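Local atomic coordinates of glycosyl hydrolases family 2, sugar binding domain protein (Bacteroides uniformis str. 3978 T3 ii, PDB entry 6D1P), a protein that probably hydrolyses O-glycosidic bonds, as a beta-glucuronidase of glycoside hydrolase family 2 from a human gut bacterium. Residues 323-328 and 358-363; 420-425 and 462-467; 476-481 and 503-508; 492-497 and 562-567; 507-512 and 569-574. All blocks are in the same frame, centred on the assembly; numbering follows the deposited sequence.

Contact 1 (323-328 and 358-363); sequences LLLRGT and ANFIRL
Asn359 buries more surface here than any other residue of the two segments, because its amide turns back onto the main chain of Arg326. CG sits in the crowded position between the backbone N and the carbonyl carbon (chi1 60°), which carries OD1 to the opposing backbone. Arg326 N donates to Asn359 OD1 over a short 2.6 Å, approaching from above the carbonyl plane and not along a lone pair. A second bond runs the other way, Asn359 N to Arg326 O at 2.9 Å, so the asparagine engages both main-chain polar atoms of one residue. Arg326 bends at chi3, and the two side chains cross at about a right angle, guanidinium and amide planes 42° apart. Asn359 ND2 lies over one face of the guanidinium, 3.3 Å from Arg326 NH1; both are donors, so this is packing. Arg326 NH2 bonds Gly357 O instead. The segments are parallel neighbours in a beta-alpha-beta unit of the TIM barrel, with helix 343-356 between strands 321-329 and 360-362. Thr328 continues the pairing: Thr328 N donates to Phe360 O at 3.0 Å, and Arg362 N to Thr328 O at 2.9 Å. Thr328 CG2 lies alongside Ile361 CG1, 4.0 Å away, and Ile353 of helix 343-356 touches both residues. On the opposite face of the sheet, Leu325 CD1 stands over the Phe360 ring in a CH-pi contact, 4.2 Å from the centroid.

Contact 2 (420-425 and 462-467); sequences VILWGL and STAIRR
Leu425 can be traced across the opposing strand atom by atom. Its CB packs on Ile465 CG2 at 3.6 Å. With CG anti to the carbonyl carbon (chi1 -48°), the chain turns back along the neighbouring strand, and Leu425 CG passes 3.8 Å from Ala464 O. The branch CD1 then ends against Thr463 CB, 4.1 Å away, the two side chains crossing obliquely. Met447 of helix 440-457 touches both Leu425 and Ile465, so this face lies under the helix of the beta-alpha-beta unit that joins strands 420-432 and 462-466, parallel neighbours in the TIM barrel. On the other face Leu422 CD2 meets Ser462 CB at 3.6 Å and comes more loosely to Ala464 CB. Backbone bonds set the register: Trp423 N to Ser462 O, Ala464 N to Trp423 O at 2.9 Å, and Leu425 N to Ala464 O at 2.8 Å, preceded by a weak one from Ser462 N to Ile421 O. Trp423 NE1 and Thr463 OG1 turn to Asp458 and His451. The pairing is therefore held by main-chain polarity, while the side chains meeting across it contribute apolar packing.

Contact 3 (476-481 and 503-508); sequences DVYSPT and NATTRF. With SCN (thiocyanate ion), chain I.
Two aromatic residues have CG anti to the backbone N, Tyr478 (chi1 180°) and Phe508 (chi1 172°), whereas Arg507 has CG anti to the carbonyl carbon (chi1 -71°) and runs extended to NE. The phenylalanine torsion brings its ring beside Pro480, the two side chains crossing at about a right angle, with Phe508 CE2 3.4 Å from Pro480 CD. Tyr478 CB lies 3.6 Å from Thr505 OG1, again with the side chains crossing, while the tyrosine hydroxyl leads off to Glu469 and Cys468. Between the backbones there is a single bridge, marked by Tyr478 N donating to Arg507 O at 2.9 Å nearly along the C=O axis. It lets strand 477-479 of the TIM barrel meet the loop between helix 494-503 and strand 510-511, and the pairing goes on as Tyr478 bonds the backbone of Leu509. Two waters bridge the segments. One accepts from Arg507 N at 2.7 Å and also hydrogen-bonds Thr505 OG1. The second donates to Asp476 O at 2.9 Å and accepts from Arg507 NH1 at 3.0 Å, linking the arginine tip to the start of the opposing segment; Arg507 NE is held by Phe310 O. Arg507 CB itself presses on Asp476 O at 3.3 Å. Beyond the bridge, Thr481 OG1 gives a weak hydrogen bond of 3.4 Å to the nitrogen of a thiocyanate ion, probably from the crystallisation liquor.

Contact 4 (492-497 and 562-567); sequences RNYREM and KEQETM
Tyr494 and Glu563 slide past each other in opposite directions, with Glu563 CB at the ring edge, 3.7 Å from Tyr494 CD2. Met567 crosses obliquely: its CE is 3.4 Å from Tyr494 CE2, and SD makes an oblique Met-aromatic contact. At the ring tip Gln564 crosses at about a right angle, its amide plane 42° from the ring, NE2 giving a weak hydrogen bond of 3.1 Å to Tyr494 OH. NE2 also bonds Ser573 OG, and the hydroxyl Glu498. An alanine in place of Tyr494 removes the ring and hydroxyl, and would probably leave Met567 CE and Glu563 CB less well packed. Arg495 lays one guanidinium face against Glu563 OE1, a long salt bridge of 3.7 Å from NH2 with no N-H aimed at the oxygen. At the guanidinium edge Arg495 NH2 donates a hydrogen bond of 3.2 Å to Thr566 OG1, which donates to Glu563 O. A water joins Glu563 OE1 to Arg492 O and Arg495 N. The contact connects the start of helix 494-503 to residues 563-567, on the outside of the TIM barrel. With Arg495 nearby and a weak salt-bridge bond from Lys562 NZ to Glu563 OE2, this buried carboxylate is likely to stay ionised.

Contact 5 (507-512 and 569-574); sequences RFLHAE and RLTGSL
Strands 510-511 and 572-574 are parallel neighbours in the sheet of the TIM barrel, and their pairing opens with a side chain. Thr571 OG1 sits between the backbone N and the carbonyl carbon (chi1 57°) and donates to Phe508 O at 2.6 Å, in the carbonyl plane and on a lone pair. With an alanine at Thr571 the hydroxyl is gone, and Phe508 O is likely to be held less firmly, by a weak water bond. Backbone bonds follow: His510 N to Gly572 O at 3.2 Å, then Leu574 N to His510 O at 2.9 Å. Gly572 has backbone angles at which a CB would jam against the preceding carbonyl. Leu509 crosses Thr571 at about a right angle, its CD1 3.3 Å from Gly572 O. Ala511 CB packs 4.0 Å from Leu574 CD1. In the second shell a water holds Thr571 N and Arg569 O while bonding Phe508 O weakly. The Glu512 side chain leads on from the pairing: OE2 forms a salt bridge with Arg362, and OE1 hydrogen-bonds two oxygens of glycerol, probably from the crystallisation liquor though consistent with a pocket. Glu512 N donates to Leu574 O at 2.8 Å, nearly along the C=O axis.

From the N terminus, contact 1 closes the loop through helix 343-356, and contact 2, later in series, that through helix 440-457; each completes a beta-alpha-beta unit. Contact 3 follows in series, extending the sheet from strand 462-466 to 477-479 and joining it to residues 503-508. Contact 4 starts within that loop and ends beyond it, so the two cross. Contact 5 starts where contact 3 ends, sharing Arg507 and Phe508, and crosses contact 4 as well. Strand 572-574 also pairs with 321-329, so contact 5 returns to contact 1, where Leu325 N probably bonds Thr571 O. Contacts 1, 2, 3 and 5 thus follow the barrel wall, while contact 4 joins helices outside it.

Contact 1 (323-328 and 358-363)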
# COMPACT_ATOMS: atom_id res chain seq x y z
N LEU A 323 35.69 24.89 25.41
CA LEU A 323 34.60 25.29 24.52
C LEU A 323 33.37 24.48 24.90
O LEU A 323 33.37 23.25 24.82
CB LEU A 323 34.97 25.06 23.05
CG LEU A 323 33.89 25.31 22.00
CD1 LEU A 323 33.43 26.79 22.01
CD2 LEU A 323 34.37 24.89 20.62
N LEU A 324 32.34 25.17 25.37
CA LEU A 324 31.09 24.53 25.70
C LEU A 324 30.36 24.17 24.41
O LEU A 324 29.96 25.05 23.65
CB LEU A 324 30.24 25.42 26.60
CG LEU A 324 29.19 24.53 27.26
CD1 LEU A 324 28.98 24.93 28.70
CD2 LEU A 324 27.88 24.56 26.48
N LEU A 325 30.20 22.88 24.15
CA LEU A 325 29.53 22.42 22.94
C LEU A 325 28.05 22.81 22.99
O LEU A 325 27.34 22.46 23.93
CB LEU A 325 29.72 20.91 22.77
CG LEU A 325 31.20 20.55 22.65
CD1 LEU A 325 31.40 19.05 22.73
CD2 LEU A 325 31.82 21.10 21.38
N ARG A 326 27.62 23.56 21.99
CA ARG A 326 26.23 23.99 21.89
C ARG A 326 25.63 23.14 20.76
O ARG A 326 25.76 23.47 19.58
CB ARG A 326 26.13 25.49 21.65
CG ARG A 326 27.09 26.31 22.57
CD ARG A 326 26.97 27.87 22.42
NE ARG A 326 27.16 28.39 21.05
CZ ARG A 326 28.32 28.82 20.52
NH1 ARG A 326 29.45 28.80 21.23
NH2 ARG A 326 28.34 29.26 19.26
N GLY A 327 25.03 22.02 21.12
CA GLY A 327 24.64 21.05 20.11
C GLY A 327 23.17 20.86 19.85
O GLY A 327 22.32 21.16 20.71
N THR A 328 22.85 20.38 18.66
CA THR A 328 21.51 19.93 18.29
C THR A 328 21.63 18.57 17.58
O THR A 328 22.73 18.01 17.45
CB THR A 328 20.80 21.01 17.43
OG1 THR A 328 19.38 20.81 17.43
CG2 THR A 328 21.32 21.04 16.00
N ALA A 358 24.26 27.29 17.21
CA ALA A 358 24.84 25.99 17.51
C ALA A 358 26.25 25.91 16.95
O ALA A 358 26.58 26.55 15.96
CB ALA A 358 24.00 24.85 16.91
N ASN A 359 27.08 25.09 17.59
CA ASN A 359 28.40 24.79 17.05
C ASN A 359 28.64 23.29 16.95
O ASN A 359 29.75 22.88 16.62
CB ASN A 359 29.51 25.47 17.88
CG ASN A 359 29.53 25.03 19.36
OD1 ASN A 359 28.92 24.03 19.75
ND2 ASN A 359 30.26 25.79 20.18
N PHE A 360 27.61 22.48 17.17
CA PHE A 360 27.78 21.06 17.38
C PHE A 360 26.50 20.35 16.96
O PHE A 360 25.40 20.85 17.22
CB PHE A 360 28.11 20.80 18.86
CG PHE A 360 28.50 19.38 19.18
CD1 PHE A 360 29.27 18.64 18.30
CD2 PHE A 360 28.11 18.80 20.37
CE1 PHE A 360 29.65 17.33 18.60
CE2 PHE A 360 28.48 17.50 20.68
CZ PHE A 360 29.24 16.76 19.79
N ILE A 361 26.63 19.20 16.32
CA ILE A 361 25.44 18.46 15.91
C ILE A 361 25.74 16.97 15.93
O ILE A 361 26.81 16.52 15.51
CB ILE A 361 24.95 18.94 14.53
CG1 ILE A 361 23.61 18.27 14.17
CG2 ILE A 361 26.03 18.74 13.46
CD1 ILE A 361 22.93 18.90 12.95
N ARG A 362 24.78 16.20 16.44
CA ARG A 362 24.74 14.75 16.30
C ARG A 362 23.75 14.40 15.20
O ARG A 362 22.59 14.82 15.25
CB ARG A 362 24.35 14.10 17.63
CG ARG A 362 24.20 12.57 17.61
CD ARG A 362 24.06 12.06 19.04
NE ARG A 362 23.60 10.67 19.17
CZ ARG A 362 22.48 10.30 19.79
NH1 ARG A 362 21.66 11.22 20.31
NH2 ARG A 362 22.18 9.02 19.88
N LEU A 363 24.21 13.64 14.21
CA LEU A 363 23.48 13.45 12.95
C LEU A 363 22.50 12.28 13.04
O LEU A 363 22.57 11.31 12.28
CB LEU A 363 24.48 13.24 11.81
CG LEU A 363 25.47 14.39 11.57
CD1 LEU A 363 26.42 14.06 10.43
CD2 LEU A 363 24.72 15.70 11.28

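Contact 2 (420-425 and 462-467)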
# COMPACT_ATOMS: atom_id res chain seq x y z
N VAL A 420 34.23 16.28 12.24
CA VAL A 420 33.87 15.07 12.97
C VAL A 420 34.86 14.82 14.10
O VAL A 420 36.06 14.64 13.85
CB VAL A 420 33.81 13.85 12.04
CG1 VAL A 420 33.66 12.59 12.86
CG2 VAL A 420 32.65 14.00 11.03
N ILE A 421 34.36 14.77 15.32
CA ILE A 421 35.19 14.42 16.47
C ILE A 421 34.72 13.16 17.18
O ILE A 421 35.51 12.59 17.96
CB ILE A 421 35.27 15.60 17.46
CG1 ILE A 421 33.87 16.03 17.87
CG2 ILE A 421 35.96 16.77 16.82
CD1 ILE A 421 33.86 16.98 18.99
N LEU A 422 33.50 12.68 16.96
CA LEU A 422 33.00 11.53 17.69
C LEU A 422 32.37 10.54 16.73
O LEU A 422 31.49 10.90 15.94
CB LEU A 422 31.98 11.94 18.75
CG LEU A 422 32.57 12.65 19.97
CD1 LEU A 422 31.47 13.27 20.82
CD2 LEU A 422 33.44 11.72 20.81
N TRP A 423 32.86 9.29 16.78
CA TRP A 423 32.18 8.16 16.17
C TRP A 423 31.31 7.49 17.24
O TRP A 423 31.84 7.01 18.24
CB TRP A 423 33.17 7.14 15.62
CG TRP A 423 34.15 7.63 14.59
CD1 TRP A 423 35.50 7.49 14.63
CD2 TRP A 423 33.85 8.32 13.37
NE1 TRP A 423 36.07 8.05 13.51
CE2 TRP A 423 35.07 8.56 12.72
CE3 TRP A 423 32.67 8.74 12.76
CZ2 TRP A 423 35.15 9.22 11.49
CZ3 TRP A 423 32.74 9.39 11.54
CH2 TRP A 423 33.97 9.62 10.91
N GLY A 424 30.00 7.48 17.02
CA GLY A 424 29.09 6.77 17.93
C GLY A 424 28.91 5.32 17.52
O GLY A 424 28.83 4.99 16.35
N LEU A 425 28.85 4.44 18.53
CA LEU A 425 28.74 3.00 18.26
C LEU A 425 27.32 2.46 18.41
O LEU A 425 27.05 1.36 17.93
CB LEU A 425 29.68 2.21 19.17
CG LEU A 425 31.11 2.74 19.22
CD1 LEU A 425 31.91 2.00 20.30
CD2 LEU A 425 31.81 2.64 17.86
N SER A 462 37.46 10.05 19.05
CA SER A 462 36.91 9.33 20.19
C SER A 462 35.61 8.61 19.83
O SER A 462 34.82 9.08 19.00
CB SER A 462 36.67 10.27 21.38
OG SER A 462 37.90 10.69 21.91
N THR A 463 35.40 7.45 20.47
CA THR A 463 34.15 6.73 20.38
C THR A 463 33.19 7.21 21.46
O THR A 463 33.60 7.62 22.55
CB THR A 463 34.36 5.22 20.52
OG1 THR A 463 34.83 4.92 21.84
CG2 THR A 463 35.35 4.71 19.50
N ALA A 464 31.90 7.17 21.14
CA ALA A 464 30.83 7.49 22.07
C ALA A 464 29.70 6.46 21.92
O ALA A 464 29.61 5.77 20.90
CB ALA A 464 30.30 8.91 21.84
N ILE A 465 28.85 6.36 22.96
CA ILE A 465 27.51 5.79 22.83
C ILE A 465 26.58 6.59 23.73
O ILE A 465 27.02 7.42 24.53
CB ILE A 465 27.41 4.29 23.20
CG1 ILE A 465 27.81 4.08 24.66
CG2 ILE A 465 28.20 3.44 22.21
CD1 ILE A 465 27.74 2.63 25.14
N ARG A 466 25.28 6.31 23.61
CA ARG A 466 24.25 6.96 24.41
C ARG A 466 23.35 5.92 25.07
O ARG A 466 22.85 5.01 24.40
CB ARG A 466 23.38 7.92 23.56
CG ARG A 466 22.40 8.70 24.44
CD ARG A 466 21.40 9.59 23.72
NE ARG A 466 20.38 9.99 24.68
CZ ARG A 466 19.27 9.29 24.91
NH1 ARG A 466 19.04 8.19 24.22
NH2 ARG A 466 18.40 9.69 25.83
N ARG A 467 23.17 6.05 26.38
CA ARG A 467 22.20 5.29 27.17
C ARG A 467 22.42 3.78 27.02
O ARG A 467 21.67 3.07 26.35
CB ARG A 467 20.76 5.63 26.78
CG ARG A 467 19.79 5.43 27.92
CD ARG A 467 18.36 5.40 27.46
NE ARG A 467 17.94 4.03 27.16
CZ ARG A 467 16.67 3.65 27.06
NH1 ARG A 467 15.72 4.56 27.23
NH2 ARG A 467 16.35 2.38 26.81

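Contact 3 (476-481 and 503-508)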
# COMPACT_ATOMS: atom_id res chain seq x y z
N ASP A 476 35.13 5.97 24.74
CA ASP A 476 35.83 7.13 25.27
C ASP A 476 34.86 8.11 25.93
O ASP A 476 35.11 8.56 27.06
CB ASP A 476 36.63 7.80 24.16
CG ASP A 476 37.61 6.85 23.53
OD1 ASP A 476 38.44 6.29 24.28
OD2 ASP A 476 37.55 6.67 22.29
N VAL A 477 33.74 8.44 25.28
CA VAL A 477 32.81 9.45 25.78
C VAL A 477 31.42 8.85 25.91
O VAL A 477 30.95 8.12 25.03
CB VAL A 477 32.80 10.69 24.87
CG1 VAL A 477 31.87 11.73 25.43
CG2 VAL A 477 34.21 11.26 24.72
N TYR A 478 30.74 9.18 27.00
CA TYR A 478 29.48 8.54 27.33
C TYR A 478 28.40 9.57 27.61
O TYR A 478 28.65 10.59 28.26
CB TYR A 478 29.61 7.62 28.55
CG TYR A 478 28.30 6.97 28.89
CD1 TYR A 478 27.82 5.94 28.11
CD2 TYR A 478 27.53 7.41 29.95
CE1 TYR A 478 26.61 5.34 28.38
CE2 TYR A 478 26.31 6.81 30.24
CZ TYR A 478 25.86 5.77 29.44
OH TYR A 478 24.66 5.14 29.68
N SER A 479 27.19 9.28 27.12
CA SER A 479 26.00 10.07 27.42
C SER A 479 24.98 9.18 28.11
O SER A 479 24.60 8.13 27.56
CB SER A 479 25.39 10.65 26.14
OG SER A 479 24.19 11.35 26.44
N PRO A 480 24.49 9.53 29.29
CA PRO A 480 23.33 8.81 29.84
C PRO A 480 22.05 9.43 29.30
O PRO A 480 22.13 10.24 28.38
CB PRO A 480 23.46 9.01 31.35
CG PRO A 480 24.13 10.40 31.45
CD PRO A 480 25.05 10.51 30.25
N THR A 481 20.89 9.09 29.85
CA THR A 481 19.64 9.71 29.45
C THR A 481 19.25 10.70 30.53
O THR A 481 19.12 10.31 31.69
CB THR A 481 18.54 8.67 29.18
OG1 THR A 481 17.30 9.33 28.90
CG2 THR A 481 18.32 7.74 30.36
N ASN A 503 29.73 13.21 37.39
CA ASN A 503 30.48 12.46 38.40
C ASN A 503 30.52 10.96 38.13
O ASN A 503 31.42 10.29 38.64
CB ASN A 503 29.89 12.74 39.80
CG ASN A 503 30.19 14.17 40.27
OD1 ASN A 503 31.15 14.76 39.81
ND2 ASN A 503 29.36 14.72 41.14
N ALA A 504 29.61 10.42 37.31
CA ALA A 504 29.41 8.98 37.19
C ALA A 504 30.13 8.35 36.00
O ALA A 504 29.93 7.15 35.74
CB ALA A 504 27.91 8.66 37.09
N THR A 505 30.94 9.09 35.27
CA THR A 505 31.55 8.51 34.09
C THR A 505 32.83 9.27 33.79
O THR A 505 32.94 10.45 34.10
CB THR A 505 30.59 8.54 32.88
OG1 THR A 505 31.17 7.84 31.76
CG2 THR A 505 30.28 9.98 32.46
N THR A 506 33.78 8.58 33.16
CA THR A 506 35.09 9.18 32.93
C THR A 506 34.97 10.46 32.12
O THR A 506 35.43 11.53 32.55
CB THR A 506 35.98 8.17 32.20
OG1 THR A 506 35.83 6.89 32.80
CG2 THR A 506 37.44 8.60 32.28
N ARG A 507 34.35 10.38 30.94
CA ARG A 507 34.19 11.51 30.04
C ARG A 507 32.73 11.61 29.67
O ARG A 507 32.17 10.67 29.08
CB ARG A 507 35.06 11.36 28.79
CG ARG A 507 36.52 11.52 29.08
CD ARG A 507 37.35 11.09 27.90
NE ARG A 507 38.75 11.47 28.08
CZ ARG A 507 39.64 10.74 28.76
NH1 ARG A 507 39.29 9.59 29.33
NH2 ARG A 507 40.90 11.17 28.86
N PHE A 508 32.11 12.73 30.03
CA PHE A 508 30.67 12.91 29.98
C PHE A 508 30.29 13.87 28.87
O PHE A 508 30.99 14.86 28.63
CB PHE A 508 30.15 13.42 31.32
CG PHE A 508 28.69 13.81 31.33
CD1 PHE A 508 28.30 15.08 30.95
CD2 PHE A 508 27.72 12.92 31.77
CE1 PHE A 508 26.96 15.46 30.98
CE2 PHE A 508 26.39 13.28 31.81
CZ PHE A 508 26.01 14.56 31.41
S SCN I . 15.05 12.11 33.03
C SCN I . 15.19 10.53 32.26
N SCN I . 15.25 9.58 31.55
O HOH W 1 33.08 8.21 29.85
O HOH W 2 37.14 7.56 28.85

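Contact 4 (492-497 and 562-567)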
# COMPACT_ATOMS: atom_id res chain seq x y z
N ARG A 492 13.98 22.48 36.65
CA ARG A 492 14.84 23.10 37.66
C ARG A 492 15.80 22.10 38.31
O ARG A 492 16.79 22.52 38.92
CB ARG A 492 13.97 23.79 38.70
CG ARG A 492 13.40 25.13 38.22
CD ARG A 492 12.30 25.64 39.11
NE ARG A 492 11.87 27.00 38.73
CZ ARG A 492 10.83 27.27 37.93
NH1 ARG A 492 10.10 26.29 37.41
NH2 ARG A 492 10.51 28.52 37.65
N ASN A 493 15.57 20.80 38.15
CA ASN A 493 16.50 19.79 38.66
C ASN A 493 17.67 19.51 37.72
O ASN A 493 18.43 18.57 37.97
CB ASN A 493 15.75 18.49 38.95
CG ASN A 493 14.67 18.68 39.99
OD1 ASN A 493 13.54 18.22 39.84
ND2 ASN A 493 15.03 19.38 41.08
N TYR A 494 17.83 20.32 36.66
CA TYR A 494 18.78 19.99 35.59
C TYR A 494 20.21 19.92 36.10
O TYR A 494 20.92 18.94 35.87
CB TYR A 494 18.66 21.02 34.45
CG TYR A 494 19.84 20.98 33.48
CD1 TYR A 494 20.26 19.79 32.90
CD2 TYR A 494 20.54 22.14 33.16
CE1 TYR A 494 21.34 19.75 32.04
CE2 TYR A 494 21.63 22.11 32.29
CZ TYR A 494 22.02 20.92 31.74
OH TYR A 494 23.10 20.88 30.87
N ARG A 495 20.68 20.99 36.75
CA ARG A 495 22.08 21.01 37.18
C ARG A 495 22.40 19.81 38.07
O ARG A 495 23.44 19.17 37.90
CB ARG A 495 22.39 22.32 37.91
CG ARG A 495 23.85 22.42 38.35
CD ARG A 495 24.04 23.47 39.45
NE ARG A 495 23.99 24.85 38.97
CZ ARG A 495 23.48 25.86 39.67
NH1 ARG A 495 22.96 25.64 40.87
NH2 ARG A 495 23.48 27.10 39.16
N GLU A 496 21.51 19.50 39.02
CA GLU A 496 21.76 18.37 39.92
C GLU A 496 21.93 17.07 39.13
O GLU A 496 22.93 16.36 39.29
CB GLU A 496 20.62 18.27 40.94
CG GLU A 496 20.70 17.07 41.91
CD GLU A 496 19.46 16.88 42.78
OE1 GLU A 496 18.71 17.87 43.02
OE2 GLU A 496 19.21 15.74 43.23
N MET A 497 20.99 16.78 38.21
CA MET A 497 21.09 15.58 37.37
C MET A 497 22.31 15.63 36.46
O MET A 497 22.96 14.61 36.22
CB MET A 497 19.82 15.42 36.54
CG MET A 497 18.56 15.36 37.38
SD MET A 497 17.07 15.81 36.46
CE MET A 497 16.66 14.29 35.58
N LYS A 562 20.56 28.82 30.73
CA LYS A 562 21.18 29.70 31.70
C LYS A 562 21.97 28.90 32.73
O LYS A 562 22.97 29.40 33.25
CB LYS A 562 20.15 30.62 32.36
CG LYS A 562 19.15 29.97 33.27
CD LYS A 562 19.50 30.18 34.74
CE LYS A 562 18.33 29.75 35.61
NZ LYS A 562 18.64 29.85 37.07
N GLU A 563 21.58 27.64 32.97
CA GLU A 563 22.38 26.81 33.86
C GLU A 563 23.73 26.47 33.24
O GLU A 563 24.75 26.45 33.94
CB GLU A 563 21.62 25.54 34.23
CG GLU A 563 20.36 25.81 35.04
CD GLU A 563 20.63 26.47 36.39
OE1 GLU A 563 20.50 25.78 37.42
OE2 GLU A 563 20.97 27.67 36.42
N GLN A 564 23.77 26.25 31.93
CA GLN A 564 25.02 25.85 31.31
C GLN A 564 26.11 26.90 31.45
O GLN A 564 27.30 26.56 31.33
CB GLN A 564 24.79 25.49 29.85
CG GLN A 564 23.88 24.27 29.75
CD GLN A 564 23.79 23.65 28.37
OE1 GLN A 564 24.43 24.08 27.42
NE2 GLN A 564 22.99 22.60 28.27
N GLU A 565 25.75 28.16 31.70
CA GLU A 565 26.76 29.20 31.86
C GLU A 565 27.51 29.07 33.18
O GLU A 565 28.58 29.68 33.33
CB GLU A 565 26.11 30.58 31.78
CG GLU A 565 25.56 30.95 30.42
CD GLU A 565 24.93 32.34 30.39
OE1 GLU A 565 25.08 33.10 31.39
OE2 GLU A 565 24.28 32.66 29.37
N THR A 566 26.98 28.31 34.13
CA THR A 566 27.57 28.14 35.46
C THR A 566 28.11 26.73 35.67
O THR A 566 28.19 26.26 36.81
CB THR A 566 26.55 28.49 36.54
OG1 THR A 566 25.76 27.33 36.88
CG2 THR A 566 25.62 29.57 36.05
N MET A 567 28.48 26.03 34.60
CA MET A 567 28.97 24.65 34.68
C MET A 567 30.31 24.54 33.97
O MET A 567 30.36 24.15 32.79
CB MET A 567 27.98 23.66 34.09
CG MET A 567 26.62 23.66 34.74
SD MET A 567 25.63 22.34 34.03
CE MET A 567 24.03 22.74 34.67
O HOH W 3 18.99 23.26 37.40

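Contact 5 (507-512 and 569-574)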
# COMPACT_ATOMS: atom_id res chain seq x y z
N ARG A 507 34.35 10.38 30.94
CA ARG A 507 34.19 11.51 30.04
C ARG A 507 32.73 11.61 29.67
O ARG A 507 32.17 10.67 29.08
CB ARG A 507 35.06 11.36 28.79
CG ARG A 507 36.52 11.52 29.08
CD ARG A 507 37.35 11.09 27.90
NE ARG A 507 38.75 11.47 28.08
CZ ARG A 507 39.64 10.74 28.76
NH1 ARG A 507 39.29 9.59 29.33
NH2 ARG A 507 40.90 11.17 28.86
N PHE A 508 32.11 12.73 30.03
CA PHE A 508 30.67 12.91 29.98
C PHE A 508 30.29 13.87 28.87
O PHE A 508 30.99 14.86 28.63
CB PHE A 508 30.15 13.42 31.32
CG PHE A 508 28.69 13.81 31.33
CD1 PHE A 508 28.30 15.08 30.95
CD2 PHE A 508 27.72 12.92 31.77
CE1 PHE A 508 26.96 15.46 30.98
CE2 PHE A 508 26.39 13.28 31.81
CZ PHE A 508 26.01 14.56 31.41
N LEU A 509 29.17 13.60 28.22
CA LEU A 509 28.62 14.48 27.20
C LEU A 509 27.12 14.28 27.21
O LEU A 509 26.67 13.13 27.14
CB LEU A 509 29.22 14.14 25.83
CG LEU A 509 28.81 14.98 24.62
CD1 LEU A 509 28.93 16.47 24.93
CD2 LEU A 509 29.68 14.60 23.43
N HIS A 510 26.36 15.35 27.36
CA HIS A 510 24.91 15.19 27.49
C HIS A 510 24.28 15.19 26.09
O HIS A 510 24.04 16.24 25.50
CB HIS A 510 24.31 16.25 28.39
CG HIS A 510 22.84 16.06 28.62
ND1 HIS A 510 22.16 16.70 29.63
CD2 HIS A 510 21.92 15.32 27.95
CE1 HIS A 510 20.88 16.35 29.58
NE2 HIS A 510 20.71 15.53 28.56
N ALA A 511 23.98 14.01 25.57
CA ALA A 511 23.27 13.86 24.30
C ALA A 511 21.79 13.62 24.58
O ALA A 511 21.44 12.64 25.26
CB ALA A 511 23.85 12.72 23.47
N GLU A 512 20.95 14.55 24.10
CA GLU A 512 19.49 14.51 24.07
C GLU A 512 18.91 15.12 25.34
O GLU A 512 19.19 14.64 26.44
CB GLU A 512 18.94 13.09 23.86
CG GLU A 512 19.37 12.45 22.55
CD GLU A 512 18.55 11.19 22.18
OE1 GLU A 512 17.38 11.07 22.63
OE2 GLU A 512 19.08 10.32 21.46
N ARG A 569 32.71 22.34 34.33
CA ARG A 569 33.17 21.01 33.93
C ARG A 569 32.46 20.45 32.70
O ARG A 569 32.94 19.44 32.16
CB ARG A 569 32.98 19.99 35.04
CG ARG A 569 33.77 20.24 36.29
CD ARG A 569 32.84 19.96 37.44
NE ARG A 569 32.85 18.57 37.87
CZ ARG A 569 31.78 17.94 38.34
NH1 ARG A 569 30.61 18.56 38.41
NH2 ARG A 569 31.88 16.68 38.73
N LEU A 570 31.35 21.05 32.26
CA LEU A 570 30.49 20.45 31.23
C LEU A 570 31.16 20.54 29.87
O LEU A 570 31.40 21.63 29.36
CB LEU A 570 29.13 21.15 31.21
CG LEU A 570 28.04 20.65 30.23
CD1 LEU A 570 27.71 19.19 30.49
CD2 LEU A 570 26.78 21.51 30.34
N THR A 571 31.45 19.40 29.26
CA THR A 571 31.85 19.44 27.86
C THR A 571 30.79 20.15 27.01
O THR A 571 31.11 21.05 26.22
CB THR A 571 32.11 18.02 27.34
OG1 THR A 571 30.94 17.22 27.52
CG2 THR A 571 33.26 17.39 28.10
N GLY A 572 29.53 19.78 27.19
CA GLY A 572 28.46 20.40 26.43
C GLY A 572 27.26 19.47 26.31
O GLY A 572 27.18 18.44 26.98
N SER A 573 26.33 19.87 25.45
CA SER A 573 25.16 19.04 25.23
C SER A 573 24.66 19.20 23.80
O SER A 573 25.08 20.10 23.06
CB SER A 573 24.04 19.39 26.20
OG SER A 573 23.53 20.66 25.86
N LEU A 574 23.75 18.30 23.41
CA LEU A 574 22.98 18.39 22.17
C LEU A 574 21.52 18.22 22.53
O LEU A 574 21.11 17.13 22.95
CB LEU A 574 23.41 17.33 21.16
CG LEU A 574 24.92 17.19 20.98
CD1 LEU A 574 25.46 15.96 21.74
CD2 LEU A 574 25.29 17.13 19.52
O HOH W 4 31.37 17.29 30.97